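Local coordinates for protein 2-keto-3-deoxygluconate kinase (Thermotoga maritima, PDB 2AFB) that probably phosphorylates 2-keto-3-deoxygluconate with ATP, as a sugar kinase of the pfkB (ribokinase-like) family, at residues 29-32 with 33-37; 152-155 with 156-159; 163-166 with 167-171; 292-295 with 296-300. All coordinates share one frame; numbering follows the deposited sequence.

Contact 1 comes first along the chain. It forms a tight bend in the loop between strands 22-26 and 38-44 of the four-stranded sheet. Contact 2 follows, where a turn runs into the start of helix 155-169. Contact 3 ends the same helix, about 17 Å away between centres, and leads on to strand 172-176. Contact 4 lies on helix 290-304, near the centre of the chain. The four are in series: none nests within or crosses another. Each is local: contact 1 closes a bend, and the others lie along helices or at their ends. Contacts 1 and 3 lie on opposite sides of the chain's centre, about 46 Å apart between centres.

Contact 1 of 4, residues 29-32 with 33-37; sequences DHKR and IFQTD
Q35 reaches back to the backbone of R32 and holds the bend closed at two points. Q35 OE1 accepts R32 N at 3.0 Å, and the bond is almost straight, 177° at the hydrogen. The N-H lies in the carbonyl plane, on a lone pair of OE1. The second bond runs from Q35 N to R32 O at 3.1 Å. This donor stands above the carbonyl plane, off the lone pairs. CG of Q35 sits between its own N and carbonyl carbon (chi1 74°), and the extended rest of the chain carries the amide back over R32. On the way, CG of Q35 passes 3.4 Å from R32 O. This is the tight part, and R32 and I33 are buried there. The R32 guanidinium points away from Q35. It forms salt bridges with E103 and with E336 of the second subunit, and bonds V331 O of that subunit.

The K31 side is looser. CB of K31 lies 4.0 Å from CG of Q35, and CD of K31 is 4.1 Å from T36 OG1. NZ of K31 lies 3.6 Å from Q35 O, and D37 OD1 is a little farther off. D37 itself binds calcium together with D37 of the fourth subunit, so K31 lies beside a metal-bound carboxylate.

F34 turns toward neighbouring chains, packing on V331 of the second subunit and D74 of the third. The bend includes the 3-10 turn 33-35. It links strands 22-26 and 38-44 of the four-stranded sheet, and I33 rests on V114 of strand 112-116.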
loop_
_atom_site.group_PDB
_atom_site.type_symbol
_atom_site.label_atom_id
_atom_site.label_comp_id
_atom_site.label_asym_id
_atom_site.label_seq_id
_atom_site.Cartn_x
_atom_site.Cartn_y
_atom_site.Cartn_z
ATOM N N ASP A 29 7.773 7.367 -0.321
ATOM C CA ASP A 29 9.056 6.692 -0.594
ATOM C C ASP A 29 10.025 7.486 -1.480
ATOM O O ASP A 29 10.823 6.909 -2.261
ATOM C CB ASP A 29 8.789 5.344 -1.246
ATOM C CG ASP A 29 7.946 4.432 -0.376
ATOM O OD1 ASP A 29 8.192 4.383 0.877
ATOM O OD2 ASP A 29 7.059 3.740 -0.955
ATOM N N HIS A 30 10.024 8.794 -1.308
ATOM C CA HIS A 30 10.919 9.671 -2.033
ATOM C C HIS A 30 10.655 9.698 -3.546
ATOM O O HIS A 30 11.452 10.208 -4.279
ATOM C CB HIS A 30 12.378 9.312 -1.766
ATOM C CG HIS A 30 12.823 9.581 -0.370
ATOM N ND1 HIS A 30 12.705 10.827 0.215
ATOM C CD2 HIS A 30 13.418 8.782 0.549
ATOM C CE1 HIS A 30 13.189 10.777 1.445
ATOM N NE2 HIS A 30 13.633 9.554 1.672
ATOM N N LYS A 31 9.493 9.217 -3.969
ATOM C CA LYS A 31 8.989 9.417 -5.307
ATOM C C LYS A 31 8.719 10.876 -5.604
ATOM O O LYS A 31 8.401 11.686 -4.731
ATOM C CB LYS A 31 7.748 8.554 -5.586
ATOM C CG LYS A 31 8.012 7.010 -5.718
ATOM C CD LYS A 31 6.633 6.153 -5.828
ATOM C CE LYS A 31 6.436 5.304 -7.165
ATOM N NZ LYS A 31 4.929 4.918 -7.617
ATOM N N ARG A 32 8.956 11.223 -6.871
ATOM C CA ARG A 32 8.608 12.511 -7.393
ATOM C C ARG A 32 7.157 12.490 -7.893
ATOM O O ARG A 32 6.582 11.466 -8.149
ATOM C CB ARG A 32 9.587 12.931 -8.509
ATOM C CG ARG A 32 11.009 12.946 -8.046
ATOM C CD ARG A 32 11.940 13.845 -8.846
ATOM N NE ARG A 32 11.575 15.223 -8.658
ATOM C CZ ARG A 32 12.190 16.253 -9.246
ATOM N NH1 ARG A 32 13.195 16.081 -10.098
ATOM N NH2 ARG A 32 11.743 17.467 -9.011
ATOM N N ILE A 33 6.573 13.658 -7.972
ATOM C CA ILE A 33 5.196 13.801 -8.408
ATOM C C ILE A 33 4.956 13.111 -9.731
ATOM O O ILE A 33 3.976 12.389 -9.890
ATOM C CB ILE A 33 4.779 15.299 -8.456
ATOM C CG1 ILE A 33 4.740 15.845 -7.017
ATOM C CG2 ILE A 33 3.427 15.451 -9.172
ATOM C CD1 ILE A 33 4.941 17.444 -6.803
ATOM N N PHE A 34 5.881 13.295 -10.655
ATOM C CA PHE A 34 5.759 12.789 -12.015
ATOM C C PHE A 34 5.562 11.288 -12.080
ATOM O O PHE A 34 4.954 10.735 -13.031
ATOM C CB PHE A 34 7.051 13.120 -12.788
ATOM C CG PHE A 34 7.017 12.736 -14.235
ATOM C CD1 PHE A 34 6.174 13.380 -15.122
ATOM C CD2 PHE A 34 7.845 11.736 -14.720
ATOM C CE1 PHE A 34 6.172 13.022 -16.480
ATOM C CE2 PHE A 34 7.836 11.374 -16.063
ATOM C CZ PHE A 34 6.990 12.004 -16.933
ATOM N N GLN A 35 6.162 10.620 -11.123
ATOM C CA GLN A 35 6.220 9.179 -11.170
ATOM C C GLN A 35 5.160 8.447 -10.318
ATOM O O GLN A 35 5.039 7.257 -10.395
ATOM C CB GLN A 35 7.656 8.704 -10.892
ATOM C CG GLN A 35 8.177 8.757 -9.537
ATOM C CD GLN A 35 9.734 8.658 -9.477
ATOM O OE1 GLN A 35 10.323 9.334 -8.685
ATOM N NE2 GLN A 35 10.353 7.749 -10.237
ATOM N N THR A 36 4.382 9.157 -9.540
ATOM C CA THR A 36 3.622 8.499 -8.495
ATOM C C THR A 36 2.184 8.146 -8.933
ATOM O O THR A 36 1.521 8.961 -9.588
ATOM C CB THR A 36 3.649 9.363 -7.197
ATOM O OG1 THR A 36 3.270 8.537 -6.122
ATOM C CG2 THR A 36 2.712 10.556 -7.279
ATOM N N ASP A 37 1.732 6.940 -8.542
ATOM C CA ASP A 37 0.330 6.509 -8.630
ATOM C C ASP A 37 -0.516 6.889 -7.408
ATOM O O ASP A 37 -1.704 6.611 -7.395
ATOM C CB ASP A 37 0.207 4.986 -8.982
ATOM C CG ASP A 37 0.513 3.946 -7.779
ATOM O OD1 ASP A 37 1.201 4.148 -6.728
ATOM O OD2 ASP A 37 0.086 2.767 -7.942
#

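Contact 2 of 4, residues 152-155 with 156-159; sequences GKEL and PLIL
I158 N donates to E154 O at 2.8 Å, with 164° at the hydrogen and the donor nearly in line with the carbonyl. One residue on, L159 N bonds L155 O at 2.9 Å. These bonds form the first turn of helix 155-169. Ahead of them L155 N bonds G152 O at 3.3 Å, closing a type I turn from G152 to L155.

P156 is the second residue of the helix. CD of P156 faces G152 O at 3.5 Å. I158 lies over the E154 carbonyl. Its CG1 is anti to the carbonyl carbon (chi1 -65°), which brings CG1 to 3.2 Å from E154 O. CD1 of I158 then touches CB of E154. The same CD1 of I158 lies 4.2 Å from CD2 of L155. The E154 chain bends at chi2; its OE1 lies 4.1 Å from CD1 of L157, and its OE2 makes a long salt bridge with K153 NZ. L155 and I158 both pack on F18 of strand 14-18.

Proline is favoured in the first turn of helices, where no N-H is needed. Here a type I turn leads into that turn and opens the helix of the crossover from strand 139-145 to strand 172-176.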
loop_
_atom_site.group_PDB
_atom_site.type_symbol
_atom_site.label_atom_id
_atom_site.label_comp_id
_atom_site.label_asym_id
_atom_site.label_seq_id
_atom_site.Cartn_x
_atom_site.Cartn_y
_atom_site.Cartn_z
ATOM N N GLY A 152 -4.150 36.896 1.333
ATOM C CA GLY A 152 -5.310 37.502 0.711
ATOM C C GLY A 152 -5.602 38.911 1.148
ATOM O O GLY A 152 -4.965 39.462 2.049
ATOM N N LYS A 153 -6.619 39.468 0.513
ATOM C CA LYS A 153 -6.904 40.882 0.578
ATOM C C LYS A 153 -7.191 41.437 1.975
ATOM O O LYS A 153 -6.636 42.456 2.355
ATOM C CB LYS A 153 -8.085 41.202 -0.334
ATOM C CG LYS A 153 -8.270 42.682 -0.596
ATOM C CD LYS A 153 -9.247 42.898 -1.762
ATOM C CE LYS A 153 -10.576 43.517 -1.317
ATOM N NZ LYS A 153 -10.418 44.981 -1.110
ATOM N N GLU A 154 -8.044 40.764 2.731
ATOM C CA GLU A 154 -8.450 41.256 4.030
ATOM C C GLU A 154 -7.575 40.713 5.131
ATOM O O GLU A 154 -7.771 41.041 6.288
ATOM C CB GLU A 154 -9.893 40.830 4.334
ATOM C CG GLU A 154 -10.931 41.307 3.325
ATOM C CD GLU A 154 -10.987 42.804 3.243
ATOM O OE1 GLU A 154 -11.378 43.470 4.245
ATOM O OE2 GLU A 154 -10.598 43.309 2.175
ATOM N N LEU A 155 -6.628 39.850 4.818
ATOM C CA LEU A 155 -5.967 39.147 5.914
ATOM C C LEU A 155 -5.156 40.087 6.829
ATOM O O LEU A 155 -5.136 39.894 8.041
ATOM C CB LEU A 155 -5.168 37.956 5.407
ATOM C CG LEU A 155 -6.163 36.792 5.171
ATOM C CD1 LEU A 155 -5.715 35.903 4.082
ATOM C CD2 LEU A 155 -6.372 35.976 6.465
ATOM N N PRO A 156 -4.500 41.111 6.253
ATOM C CA PRO A 156 -3.794 42.050 7.137
ATOM C C PRO A 156 -4.729 42.793 8.066
ATOM O O PRO A 156 -4.397 43.018 9.207
ATOM C CB PRO A 156 -3.090 42.985 6.162
ATOM C CG PRO A 156 -2.923 42.153 4.902
ATOM C CD PRO A 156 -4.243 41.403 4.831
ATOM N N LEU A 157 -5.912 43.144 7.580
ATOM C CA LEU A 157 -6.888 43.789 8.418
ATOM C C LEU A 157 -7.455 42.836 9.453
ATOM O O LEU A 157 -7.716 43.244 10.570
ATOM C CB LEU A 157 -8.004 44.415 7.584
ATOM C CG LEU A 157 -7.649 45.593 6.672
ATOM C CD1 LEU A 157 -8.927 46.210 6.092
ATOM C CD2 LEU A 157 -6.862 46.692 7.395
ATOM N N ILE A 158 -7.688 41.588 9.072
ATOM C CA ILE A 158 -8.145 40.576 10.020
ATOM C C ILE A 158 -7.144 40.373 11.179
ATOM O O ILE A 158 -7.555 40.240 12.344
ATOM C CB ILE A 158 -8.410 39.224 9.342
ATOM C CG1 ILE A 158 -9.574 39.357 8.369
ATOM C CG2 ILE A 158 -8.729 38.162 10.411
ATOM C CD1 ILE A 158 -9.741 38.239 7.365
ATOM N N LEU A 159 -5.846 40.334 10.857
ATOM C CA LEU A 159 -4.822 40.203 11.914
ATOM C C LEU A 159 -4.769 41.413 12.805
ATOM O O LEU A 159 -4.602 41.283 14.015
ATOM C CB LEU A 159 -3.423 39.943 11.355
ATOM C CG LEU A 159 -3.160 38.450 11.385
ATOM C CD1 LEU A 159 -2.025 38.040 10.413
ATOM C CD2 LEU A 159 -2.897 38.052 12.864
#

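Contact 3 of 4, residues 163-166 with 167-171; sequences LKVA and NEKGV
V165 and K169 lie side by side, one helical turn apart, and point the same way. CG1 of V165 is anti to its backbone N (chi1 177°) and lies against the lysine chain, 3.8 Å from CE of K169. The chain is extended up to CE and bends at chi4. Its NZ is in weak, long ion pairs with E133 and D137.

A166 and V171 meet on a more buried side. Their CB atoms are 4.1 Å apart across the end of helix 155-169. V171 packs on F142 of strand 139-145, and A166 on V173 of strand 172-176. N167 turns outward. A water accepts from its ND2 at 2.9 Å and donates to K164 O at 2.7 Å.

The backbone ends in a Schellman motif. V171 N bonds A166 O at 2.9 Å, and G170 N makes a weak bond to N167 O. G170 is the C-prime residue, with positive phi (73°). Just before it, K169 N bonds V165 O at 2.8 Å.

The carbonyls from L163 to A166 are thus paired with N-H groups of 167-171, and the K164 carbonyl also takes a water. The apolar A166-V171 pair faces the sheet, while K164, E168 and K169 carry charge on the more exposed side.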
loop_
_atom_site.group_PDB
_atom_site.type_symbol
_atom_site.label_atom_id
_atom_site.label_comp_id
_atom_site.label_asym_id
_atom_site.label_seq_id
_atom_site.Cartn_x
_atom_site.Cartn_y
_atom_site.Cartn_z
ATOM N N LEU A 163 -5.194 41.621 16.783
ATOM C CA LEU A 163 -4.096 42.104 17.611
ATOM C C LEU A 163 -4.550 43.266 18.512
ATOM O O LEU A 163 -4.064 43.450 19.629
ATOM C CB LEU A 163 -2.957 42.550 16.713
ATOM C CG LEU A 163 -2.156 41.468 16.026
ATOM C CD1 LEU A 163 -1.247 42.058 14.933
ATOM C CD2 LEU A 163 -1.355 40.714 17.068
ATOM N N LYS A 164 -5.472 44.068 18.006
ATOM C CA LYS A 164 -6.055 45.125 18.808
ATOM C C LYS A 164 -6.836 44.547 19.971
ATOM O O LYS A 164 -6.728 45.033 21.074
ATOM C CB LYS A 164 -6.964 46.001 17.969
ATOM C CG LYS A 164 -6.198 46.973 17.090
ATOM C CD LYS A 164 -7.151 47.925 16.407
ATOM C CE LYS A 164 -6.500 48.715 15.272
ATOM N NZ LYS A 164 -7.538 49.077 14.234
ATOM N N VAL A 165 -7.632 43.517 19.742
ATOM C CA VAL A 165 -8.310 42.847 20.864
ATOM C C VAL A 165 -7.352 42.163 21.849
ATOM O O VAL A 165 -7.513 42.236 23.064
ATOM C CB VAL A 165 -9.305 41.814 20.355
ATOM C CG1 VAL A 165 -9.955 41.049 21.533
ATOM C CG2 VAL A 165 -10.373 42.525 19.506
ATOM N N ALA A 166 -6.373 41.460 21.326
ATOM C CA ALA A 166 -5.358 40.866 22.166
ATOM C C ALA A 166 -4.793 41.934 23.078
ATOM O O ALA A 166 -4.643 41.726 24.252
ATOM C CB ALA A 166 -4.267 40.298 21.312
ATOM N N ASN A 167 -4.469 43.091 22.518
ATOM C CA ASN A 167 -3.853 44.173 23.280
ATOM C C ASN A 167 -4.823 44.741 24.289
ATOM O O ASN A 167 -4.430 45.039 25.398
ATOM C CB ASN A 167 -3.391 45.273 22.337
ATOM C CG ASN A 167 -2.756 46.437 23.056
ATOM O OD1 ASN A 167 -1.753 46.274 23.752
ATOM N ND2 ASN A 167 -3.308 47.621 22.859
ATOM N N GLU A 168 -6.084 44.906 23.892
ATOM C CA GLU A 168 -7.132 45.341 24.827
ATOM C C GLU A 168 -7.241 44.371 26.004
ATOM O O GLU A 168 -7.389 44.799 27.132
ATOM C CB GLU A 168 -8.488 45.449 24.108
ATOM C CG GLU A 168 -9.749 45.482 25.007
ATOM C CD GLU A 168 -11.019 45.015 24.259
ATOM O OE1 GLU A 168 -11.080 45.125 22.995
ATOM O OE2 GLU A 168 -11.941 44.511 24.949
ATOM N N LYS A 169 -7.140 43.068 25.735
ATOM C CA LYS A 169 -7.379 42.030 26.759
ATOM C C LYS A 169 -6.116 41.624 27.536
ATOM O O LYS A 169 -6.177 40.834 28.485
ATOM C CB LYS A 169 -8.025 40.800 26.136
ATOM C CG LYS A 169 -9.473 41.007 25.774
ATOM C CD LYS A 169 -10.067 39.769 25.225
ATOM C CE LYS A 169 -11.506 39.972 24.782
ATOM N NZ LYS A 169 -12.408 40.136 25.954
ATOM N N GLY A 170 -4.981 42.179 27.144
ATOM C CA GLY A 170 -3.697 41.879 27.799
ATOM C C GLY A 170 -3.179 40.481 27.455
ATOM O O GLY A 170 -2.450 39.882 28.214
ATOM N N VAL A 171 -3.566 39.976 26.294
ATOM C CA VAL A 171 -3.162 38.658 25.848
ATOM C C VAL A 171 -1.720 38.724 25.308
ATOM O O VAL A 171 -1.399 39.626 24.537
ATOM C CB VAL A 171 -4.138 38.176 24.760
ATOM C CG1 VAL A 171 -3.725 36.803 24.170
ATOM C CG2 VAL A 171 -5.546 38.124 25.313
HETATM O O HOH W 1 -5.691 47.509 21.182
#

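Contact 4 of 4, residues 292-295 with 296-300; sequences DSFA and GALIY
F294 and L298 pack one turn apart on helix 290-304, just after the GAGD sequence that ends at D292. This sequence is a signature of pfkB kinases. In relatives its aspartate is the catalytic base. D292 holds the equivalent position and probably has that role.

The two side chains lie side by side. Four residues apart, they share a flank. In both, CG is anti to the backbone N (F294 chi1 170°, L298 chi1 -175°), which sends the chains the same way. They meet at CZ of F294 and CD2 of L298, 4.1 Å apart, with the methyl set obliquely to the ring. Both rest on I204 of strand 202-205, and F294 also packs on A315 of helix 308-322.

Four successive i to i+4 backbone bonds run through the segment. G296 N gives to D292 O, A297 N to S293 O, L298 N to F294 O and I299 N to A295 O, all at 2.8 to 2.9 Å. CB of A297 lies 3.3 Å from S293 O. CG1 of I299 comes within 3.1 Å of A295 O, a snug fit. I299 also touches V50 of helix 46-56.

The polar side chains have partners outside the segments. D292 OD2 bonds N49 ND2 of helix 46-56, and S293 OG bonds A290 O one turn earlier.

Every carbonyl from D292 to A295 therefore has an N-H one turn on. F294, A295, A297, L298 and I299 give apolar flanks that pack on strand 202-205 and on helices 46-56 and 308-322. The N49 bond would restrain the rotation of the D292 carboxylate.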
loop_
_atom_site.group_PDB
_atom_site.type_symbol
_atom_site.label_atom_id
_atom_site.label_comp_id
_atom_site.label_asym_id
_atom_site.label_seq_id
_atom_site.Cartn_x
_atom_site.Cartn_y
_atom_site.Cartn_z
ATOM N N ASP A 292 7.723 25.095 13.411
ATOM C CA ASP A 292 6.466 25.356 14.122
ATOM C C ASP A 292 6.449 24.686 15.463
ATOM O O ASP A 292 5.869 25.215 16.370
ATOM C CB ASP A 292 5.231 24.976 13.293
ATOM C CG ASP A 292 5.323 25.524 11.855
ATOM O OD1 ASP A 292 5.615 26.737 11.711
ATOM O OD2 ASP A 292 5.126 24.739 10.900
ATOM N N SER A 293 7.054 23.509 15.584
ATOM C CA SER A 293 7.174 22.858 16.841
ATOM C C SER A 293 8.126 23.626 17.772
ATOM O O SER A 293 7.901 23.663 18.975
ATOM C CB SER A 293 7.582 21.394 16.657
ATOM O OG SER A 293 8.901 21.301 16.169
ATOM N N PHE A 294 9.186 24.225 17.226
ATOM C CA PHE A 294 10.025 25.134 18.026
ATOM C C PHE A 294 9.142 26.207 18.667
ATOM O O PHE A 294 9.192 26.414 19.843
ATOM C CB PHE A 294 11.141 25.781 17.195
ATOM C CG PHE A 294 11.875 26.895 17.932
ATOM C CD1 PHE A 294 12.633 26.623 19.036
ATOM C CD2 PHE A 294 11.751 28.212 17.529
ATOM C CE1 PHE A 294 13.268 27.657 19.769
ATOM C CE2 PHE A 294 12.383 29.254 18.224
ATOM C CZ PHE A 294 13.153 28.960 19.345
ATOM N N ALA A 295 8.372 26.893 17.838
ATOM C CA ALA A 295 7.461 27.954 18.260
ATOM C C ALA A 295 6.467 27.502 19.315
ATOM O O ALA A 295 6.259 28.207 20.306
ATOM C CB ALA A 295 6.698 28.510 17.060
ATOM N N GLY A 296 5.853 26.352 19.062
ATOM C CA GLY A 296 4.986 25.638 20.008
ATOM C C GLY A 296 5.648 25.398 21.329
ATOM O O GLY A 296 5.125 25.709 22.426
ATOM N N ALA A 297 6.840 24.865 21.242
ATOM C CA ALA A 297 7.564 24.551 22.473
ATOM C C ALA A 297 7.979 25.830 23.234
ATOM O O ALA A 297 7.971 25.902 24.490
ATOM C CB ALA A 297 8.766 23.682 22.141
ATOM N N LEU A 298 8.331 26.864 22.487
ATOM C CA LEU A 298 8.735 28.116 23.145
ATOM C C LEU A 298 7.538 28.777 23.849
ATOM O O LEU A 298 7.659 29.301 24.990
ATOM C CB LEU A 298 9.366 29.064 22.132
ATOM C CG LEU A 298 9.938 30.360 22.699
ATOM C CD1 LEU A 298 11.012 30.100 23.723
ATOM C CD2 LEU A 298 10.464 31.191 21.543
ATOM N N ILE A 299 6.369 28.694 23.207
ATOM C CA ILE A 299 5.128 29.209 23.788
ATOM C C ILE A 299 4.790 28.406 25.049
ATOM O O ILE A 299 4.475 28.973 26.111
ATOM C CB ILE A 299 3.988 29.093 22.809
ATOM C CG1 ILE A 299 4.199 30.086 21.673
ATOM C CG2 ILE A 299 2.670 29.348 23.455
ATOM C CD1 ILE A 299 3.319 29.792 20.462
ATOM N N TYR A 300 4.837 27.087 24.900
ATOM C CA TYR A 300 4.571 26.177 25.995
ATOM C C TYR A 300 5.490 26.532 27.153
ATOM O O TYR A 300 5.006 26.741 28.239
ATOM C CB TYR A 300 4.744 24.702 25.587
ATOM C CG TYR A 300 4.483 23.741 26.704
ATOM C CD1 TYR A 300 3.194 23.536 27.193
ATOM C CD2 TYR A 300 5.530 23.065 27.332
ATOM C CE1 TYR A 300 2.956 22.643 28.252
ATOM C CE2 TYR A 300 5.291 22.197 28.397
ATOM C CZ TYR A 300 4.004 21.993 28.835
ATOM O OH TYR A 300 3.786 21.128 29.881
#